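Local coordinates for WbbZ protein (PDB 6X1L), which is of unknown function but belongs to the polysaccharide pyruvyl transferase family and so may transfer pyruvyl groups to a bacterial polysaccharide, at residues D149-L154 / V230-S235; Y159-P164 / M213-E218. One frame throughout, in Å; residues are numbered along the deposited sequence.

Interaction 1 (D149-L154 / V230-S235); sequences DMAFYL and VAILAS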
loop_
_atom_site.group_PDB
_atom_site.type_symbol
_atom_site.label_atom_id
_atom_site.label_comp_id
_atom_site.label_asym_id
_atom_site.label_seq_id
_atom_site.Cartn_x
_atom_site.Cartn_y
_atom_site.Cartn_z
ATOM N N ASP A 149 17.244 1.594 15.076
ATOM C CA ASP A 149 16.622 1.848 13.782
ATOM C C ASP A 149 15.533 2.903 13.927
ATOM O O ASP A 149 14.868 2.997 14.963
ATOM C CB ASP A 149 16.037 0.549 13.218
ATOM C CG ASP A 149 15.364 0.740 11.861
ATOM O OD1 ASP A 149 16.061 0.675 10.823
ATOM O OD2 ASP A 149 14.131 0.949 11.831
HETATM N N MSE A 150 15.371 3.722 12.891
HETATM C CA MSE A 150 14.418 4.830 12.934
HETATM C C MSE A 150 12.993 4.378 13.270
HETATM O O MSE A 150 12.254 5.104 13.941
HETATM C CB MSE A 150 14.403 5.589 11.603
HETATM C CG MSE A 150 15.674 6.356 11.284
HETATM SE SE MSE A 150 16.167 7.655 12.658
HETATM C CE MSE A 150 14.641 8.860 12.539
ATOM N N ALA A 151 12.616 3.175 12.823
ATOM C CA ALA A 151 11.236 2.722 13.001
ATOM C C ALA A 151 10.819 2.678 14.464
ATOM O O ALA A 151 9.623 2.757 14.758
ATOM C CB ALA A 151 11.034 1.346 12.363
ATOM N N PHE A 152 11.767 2.579 15.397
ATOM C CA PHE A 152 11.364 2.663 16.794
ATOM C C PHE A 152 10.889 4.062 17.168
ATOM O O PHE A 152 10.229 4.219 18.201
ATOM C CB PHE A 152 12.510 2.189 17.692
ATOM C CG PHE A 152 12.846 0.734 17.497
ATOM C CD1 PHE A 152 12.133 -0.253 18.168
ATOM C CD2 PHE A 152 13.838 0.349 16.612
ATOM C CE1 PHE A 152 12.417 -1.594 17.975
ATOM C CE2 PHE A 152 14.133 -0.991 16.415
ATOM C CZ PHE A 152 13.419 -1.964 17.097
ATOM N N TYR A 153 11.164 5.067 16.333
ATOM C CA TYR A 153 10.643 6.418 16.519
ATOM C C TYR A 153 9.240 6.605 15.952
ATOM O O TYR A 153 8.719 7.723 16.003
ATOM C CB TYR A 153 11.566 7.451 15.864
ATOM C CG TYR A 153 12.743 7.877 16.715
ATOM C CD1 TYR A 153 12.627 8.935 17.611
ATOM C CD2 TYR A 153 13.969 7.235 16.612
ATOM C CE1 TYR A 153 13.697 9.334 18.389
ATOM C CE2 TYR A 153 15.047 7.628 17.385
ATOM C CZ TYR A 153 14.902 8.678 18.270
ATOM O OH TYR A 153 15.970 9.073 19.044
ATOM N N LEU A 154 8.628 5.556 15.406
ATOM C CA LEU A 154 7.329 5.704 14.752
ATOM C C LEU A 154 6.274 6.172 15.746
ATOM O O LEU A 154 6.101 5.579 16.814
ATOM C CB LEU A 154 6.917 4.376 14.119
ATOM C CG LEU A 154 5.733 4.375 13.145
ATOM C CD1 LEU A 154 6.104 5.070 11.847
ATOM C CD2 LEU A 154 5.290 2.945 12.886
ATOM N N VAL A 230 8.720 -5.892 9.346
ATOM C CA VAL A 230 7.546 -6.614 9.825
ATOM C C VAL A 230 7.731 -6.989 11.291
ATOM O O VAL A 230 6.845 -6.771 12.126
ATOM C CB VAL A 230 7.282 -7.857 8.957
ATOM C CG1 VAL A 230 6.158 -8.691 9.564
ATOM C CG2 VAL A 230 6.943 -7.448 7.531
ATOM N N ALA A 231 8.894 -7.549 11.625
ATOM C CA ALA A 231 9.171 -7.905 13.012
ATOM C C ALA A 231 9.135 -6.680 13.915
ATOM O O ALA A 231 8.594 -6.735 15.026
ATOM C CB ALA A 231 10.522 -8.614 13.113
ATOM N N ILE A 232 9.699 -5.562 13.453
ATOM C CA ILE A 232 9.691 -4.342 14.254
ATOM C C ILE A 232 8.264 -3.838 14.452
ATOM O O ILE A 232 7.848 -3.534 15.577
ATOM C CB ILE A 232 10.594 -3.272 13.612
ATOM C CG1 ILE A 232 12.072 -3.624 13.838
ATOM C CG2 ILE A 232 10.284 -1.898 14.184
ATOM C CD1 ILE A 232 13.030 -2.710 13.122
ATOM N N LEU A 233 7.491 -3.747 13.365
ATOM C CA LEU A 233 6.114 -3.269 13.469
ATOM C C LEU A 233 5.300 -4.139 14.416
ATOM O O LEU A 233 4.612 -3.633 15.309
ATOM C CB LEU A 233 5.459 -3.235 12.090
ATOM C CG LEU A 233 5.823 -2.111 11.122
ATOM C CD1 LEU A 233 5.032 -2.284 9.834
ATOM C CD2 LEU A 233 5.554 -0.749 11.747
ATOM N N ALA A 234 5.372 -5.460 14.238
ATOM C CA ALA A 234 4.643 -6.360 15.122
ATOM C C ALA A 234 5.114 -6.234 16.566
ATOM O O ALA A 234 4.305 -6.367 17.491
ATOM C CB ALA A 234 4.785 -7.799 14.631
ATOM N N SER A 235 6.409 -5.972 16.777
ATOM C CA SER A 235 6.915 -5.763 18.132
ATOM C C SER A 235 6.342 -4.492 18.743
ATOM O O SER A 235 5.970 -4.477 19.921
ATOM C CB SER A 235 8.445 -5.706 18.129
ATOM O OG SER A 235 9.005 -6.953 17.762
#

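Interaction 2 (Y159-P164 / M213-E218); sequences YLSLKP and MINFLE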
loop_
_atom_site.group_PDB
_atom_site.type_symbol
_atom_site.label_atom_id
_atom_site.label_comp_id
_atom_site.label_asym_id
_atom_site.label_seq_id
_atom_site.Cartn_x
_atom_site.Cartn_y
_atom_site.Cartn_z
ATOM N N TYR A 159 -1.113 5.696 13.157
ATOM C CA TYR A 159 -1.173 4.678 12.117
ATOM C C TYR A 159 -2.173 3.569 12.420
ATOM O O TYR A 159 -2.514 2.803 11.514
ATOM C CB TYR A 159 0.211 4.048 11.912
ATOM C CG TYR A 159 1.294 5.026 11.530
ATOM C CD1 TYR A 159 1.999 5.733 12.505
ATOM C CD2 TYR A 159 1.631 5.234 10.200
ATOM C CE1 TYR A 159 2.989 6.627 12.162
ATOM C CE2 TYR A 159 2.630 6.129 9.845
ATOM C CZ TYR A 159 3.306 6.821 10.833
ATOM O OH TYR A 159 4.297 7.718 10.493
ATOM N N LEU A 160 -2.638 3.460 13.662
ATOM C CA LEU A 160 -3.428 2.313 14.081
ATOM C C LEU A 160 -4.853 2.400 13.549
ATOM O O LEU A 160 -5.438 3.484 13.460
ATOM C CB LEU A 160 -3.450 2.211 15.607
ATOM C CG LEU A 160 -2.088 2.097 16.299
ATOM C CD1 LEU A 160 -2.243 2.042 17.815
ATOM C CD2 LEU A 160 -1.318 0.886 15.794
ATOM N N SER A 161 -5.406 1.247 13.192
ATOM C CA SER A 161 -6.823 1.149 12.874
ATOM C C SER A 161 -7.661 0.739 14.074
ATOM O O SER A 161 -8.875 0.979 14.075
ATOM C CB SER A 161 -7.047 0.143 11.740
ATOM O OG SER A 161 -6.808 -1.185 12.181
ATOM N N LEU A 162 -7.037 0.128 15.084
ATOM C CA LEU A 162 -7.716 -0.377 16.281
ATOM C C LEU A 162 -8.742 -1.453 15.939
ATOM O O LEU A 162 -9.698 -1.676 16.686
ATOM C CB LEU A 162 -8.369 0.756 17.078
ATOM C CG LEU A 162 -7.408 1.828 17.591
ATOM C CD1 LEU A 162 -8.126 2.797 18.519
ATOM C CD2 LEU A 162 -6.223 1.182 18.288
ATOM N N LYS A 163 -8.552 -2.129 14.813
ATOM C CA LYS A 163 -9.407 -3.256 14.475
ATOM C C LYS A 163 -9.059 -4.454 15.357
ATOM O O LYS A 163 -7.880 -4.717 15.611
ATOM C CB LYS A 163 -9.255 -3.626 13.000
ATOM C CG LYS A 163 -10.523 -3.424 12.191
ATOM C CD LYS A 163 -10.370 -3.952 10.778
ATOM C CE LYS A 163 -11.700 -3.958 10.055
ATOM N NZ LYS A 163 -12.701 -4.835 10.719
ATOM N N PRO A 164 -10.055 -5.196 15.833
ATOM C CA PRO A 164 -9.788 -6.263 16.804
ATOM C C PRO A 164 -8.993 -7.414 16.202
ATOM O O PRO A 164 -8.971 -7.635 14.989
ATOM C CB PRO A 164 -11.191 -6.725 17.223
ATOM C CG PRO A 164 -12.116 -5.627 16.793
ATOM C CD PRO A 164 -11.494 -5.023 15.579
HETATM N N MSE A 213 0.594 -1.910 6.120
HETATM C CA MSE A 213 1.286 -3.010 6.779
HETATM C C MSE A 213 0.781 -3.186 8.204
HETATM O O MSE A 213 0.547 -4.306 8.660
HETATM C CB MSE A 213 2.801 -2.771 6.793
HETATM C CG MSE A 213 3.443 -2.673 5.409
HETATM SE SE MSE A 213 5.377 -2.339 5.630
HETATM C CE MSE A 213 5.928 -4.144 6.093
ATOM N N ILE A 214 0.616 -2.061 8.902
ATOM C CA ILE A 214 0.117 -2.100 10.274
ATOM C C ILE A 214 -1.318 -2.615 10.315
ATOM O O ILE A 214 -1.662 -3.454 11.158
ATOM C CB ILE A 214 0.245 -0.710 10.925
ATOM C CG1 ILE A 214 1.716 -0.397 11.218
ATOM C CG2 ILE A 214 -0.600 -0.626 12.194
ATOM C CD1 ILE A 214 1.935 0.946 11.865
ATOM N N ASN A 215 -2.182 -2.125 9.411
ATOM C CA ASN A 215 -3.555 -2.629 9.348
ATOM C C ASN A 215 -3.576 -4.142 9.203
ATOM O O ASN A 215 -4.375 -4.826 9.852
ATOM C CB ASN A 215 -4.314 -2.000 8.179
ATOM C CG ASN A 215 -4.584 -0.527 8.373
ATOM O OD1 ASN A 215 -4.576 -0.014 9.492
ATOM N ND2 ASN A 215 -4.838 0.162 7.273
ATOM N N PHE A 216 -2.711 -4.678 8.340
ATOM C CA PHE A 216 -2.659 -6.121 8.137
ATOM C C PHE A 216 -2.299 -6.836 9.430
ATOM O O PHE A 216 -2.960 -7.804 9.826
ATOM C CB PHE A 216 -1.650 -6.452 7.036
ATOM C CG PHE A 216 -1.433 -7.923 6.838
ATOM C CD1 PHE A 216 -2.304 -8.663 6.048
ATOM C CD2 PHE A 216 -0.365 -8.571 7.444
ATOM C CE1 PHE A 216 -2.114 -10.018 5.861
ATOM C CE2 PHE A 216 -0.171 -9.932 7.263
ATOM C CZ PHE A 216 -1.047 -10.654 6.469
ATOM N N LEU A 217 -1.260 -6.355 10.116
ATOM C CA LEU A 217 -0.736 -7.066 11.276
ATOM C C LEU A 217 -1.647 -6.947 12.489
ATOM O O LEU A 217 -1.685 -7.862 13.318
ATOM C CB LEU A 217 0.659 -6.535 11.616
ATOM C CG LEU A 217 1.722 -6.749 10.540
ATOM C CD1 LEU A 217 2.964 -5.921 10.853
ATOM C CD2 LEU A 217 2.071 -8.227 10.441
ATOM N N GLU A 218 -2.375 -5.831 12.617
ATOM C CA GLU A 218 -3.193 -5.595 13.806
ATOM C C GLU A 218 -4.167 -6.737 14.081
ATOM O O GLU A 218 -4.491 -7.008 15.245
ATOM C CB GLU A 218 -3.973 -4.287 13.662
ATOM C CG GLU A 218 -3.176 -3.021 13.949
ATOM C CD GLU A 218 -4.004 -1.757 13.747
ATOM O OE1 GLU A 218 -4.201 -1.346 12.584
ATOM O OE2 GLU A 218 -4.474 -1.182 14.752
HETATM O O HOH W 1 -6.758 -3.321 10.663
#

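Interaction 1 (D149-L154 / V230-S235)
Asp149 OD2 is gripped by two donors while a methyl of Ile232 packs against it. Its partner within the turn is the backbone N of Ala151, at 2.9 Å, which meets the oxygen from above the carboxylate plane, 44° out of it, and closes an Asx turn; the other is His229 NE2, one residue ahead of the 230-235 helical segment. The second oxygen, OD1, forms a salt bridge with Arg125, so the group is held from both ends. Across the contact, Asp149 OD2 comes within 4.0 Å of Ile232 CD1.

Ile232 carries most of the apolar contact, and all of its branches are used. Its CG2 touches Ala151 CB at 3.8 Å and also hangs over one face of the Phe152 ring, offset toward the rim. CD1 reaches Phe152 CE2 at 3.9 Å, and CG1 lies beside Phe152 CZ, the two side chains crossing at about a right angle. Asp149 O sits in plane at the edge of the same ring.

This is where the two Rossmann-like halves expected of a GT-B fold come together. The 3-10 turn 150-153 follows strand 144-146 at one edge of the six-stranded parallel sheet, while helix 228-236 is the crossover between strands 220-225 and 240-243 of the four-stranded one.

Further along, Leu154 and Leu233 meet through methyls, CD2 to CD2 at 3.9 Å. On the helix Ser235 OG donates to Ala231 O at 2.8 Å, coming from the face of the carbonyl plane opposite to Ser235 N. The hydroxyl also bonds Thr266 OG1, which ties the helix to strand 266-268.

Interaction 2 (Y159-P164 / M213-E218)
Ser161 comes to 6.1 Å CA to CA from Asn215, where the irregular strip 159-164 runs alongside the helical segment 213-218 in the same chain direction. Glu218 turns its carboxylate to this strip and takes up its polar groups. Ser161 N points at OE1 on the syn side, a bond of 2.9 Å and fairly straight at 160°. Ser161 OG gives the same OE1 a second bond, 2.6 Å long, from well above the carboxylate plane. Leu162 N completes the grip by donating to Glu218 OE2 at 2.9 Å, again on the syn side but somewhat out of plane. Two consecutive amides and a hydroxyl thus hold the carboxylate and would be expected to favour its charged form.

With chi1 at 70°, Ser161 OG stands between its own backbone N and carbonyl carbon, and there it also accepts the N-H of Lys163, which makes an ST turn. A water donates to Ser161 OG at 2.6 Å and to Asn215 O at 2.9 Å, bridging strip and helix a second time.

The other end of the contact is apolar. Ile214 CD1 presses on Tyr159 CB at 3.5 Å, approaching the ring obliquely, while Ile214 CG2 lies 4.0 Å from Leu160 CD2. The Tyr159 hydroxyl reaches beyond this pair to Asp44 of helix 33-48. Phe204 of the second subunit packs on Ser161 and Asn215. Within the chain, helix 203-218 lies in the crossover between the neighbouring parallel strands 167-172 and 220-225, with helix 228-236 packed beside it through Leu233 on Ile214 and Leu217.

Interaction 1 lies deep, about 9 Å from the centre of the chain, and joins the two sheet domains mainly through apolar side chains, with the Asp149-His229 hydrogen bond a polar link from turn to helix. Interaction 2, its centre about 21 Å out, adds to its apolar end a carboxylate held by backbone amides and a hydroxyl, and a bridging water, close to the second subunit. Both draw on the connection between strands 144-146 and 167-172, and on adjacent helices of the four-stranded domain. They touch directly: Leu154 CD1 packs on Tyr159 CZ at 3.5 Å and Leu233 CD1 on Met213 CB at 3.8 Å, so apolar side chains link the two largely buried contacts.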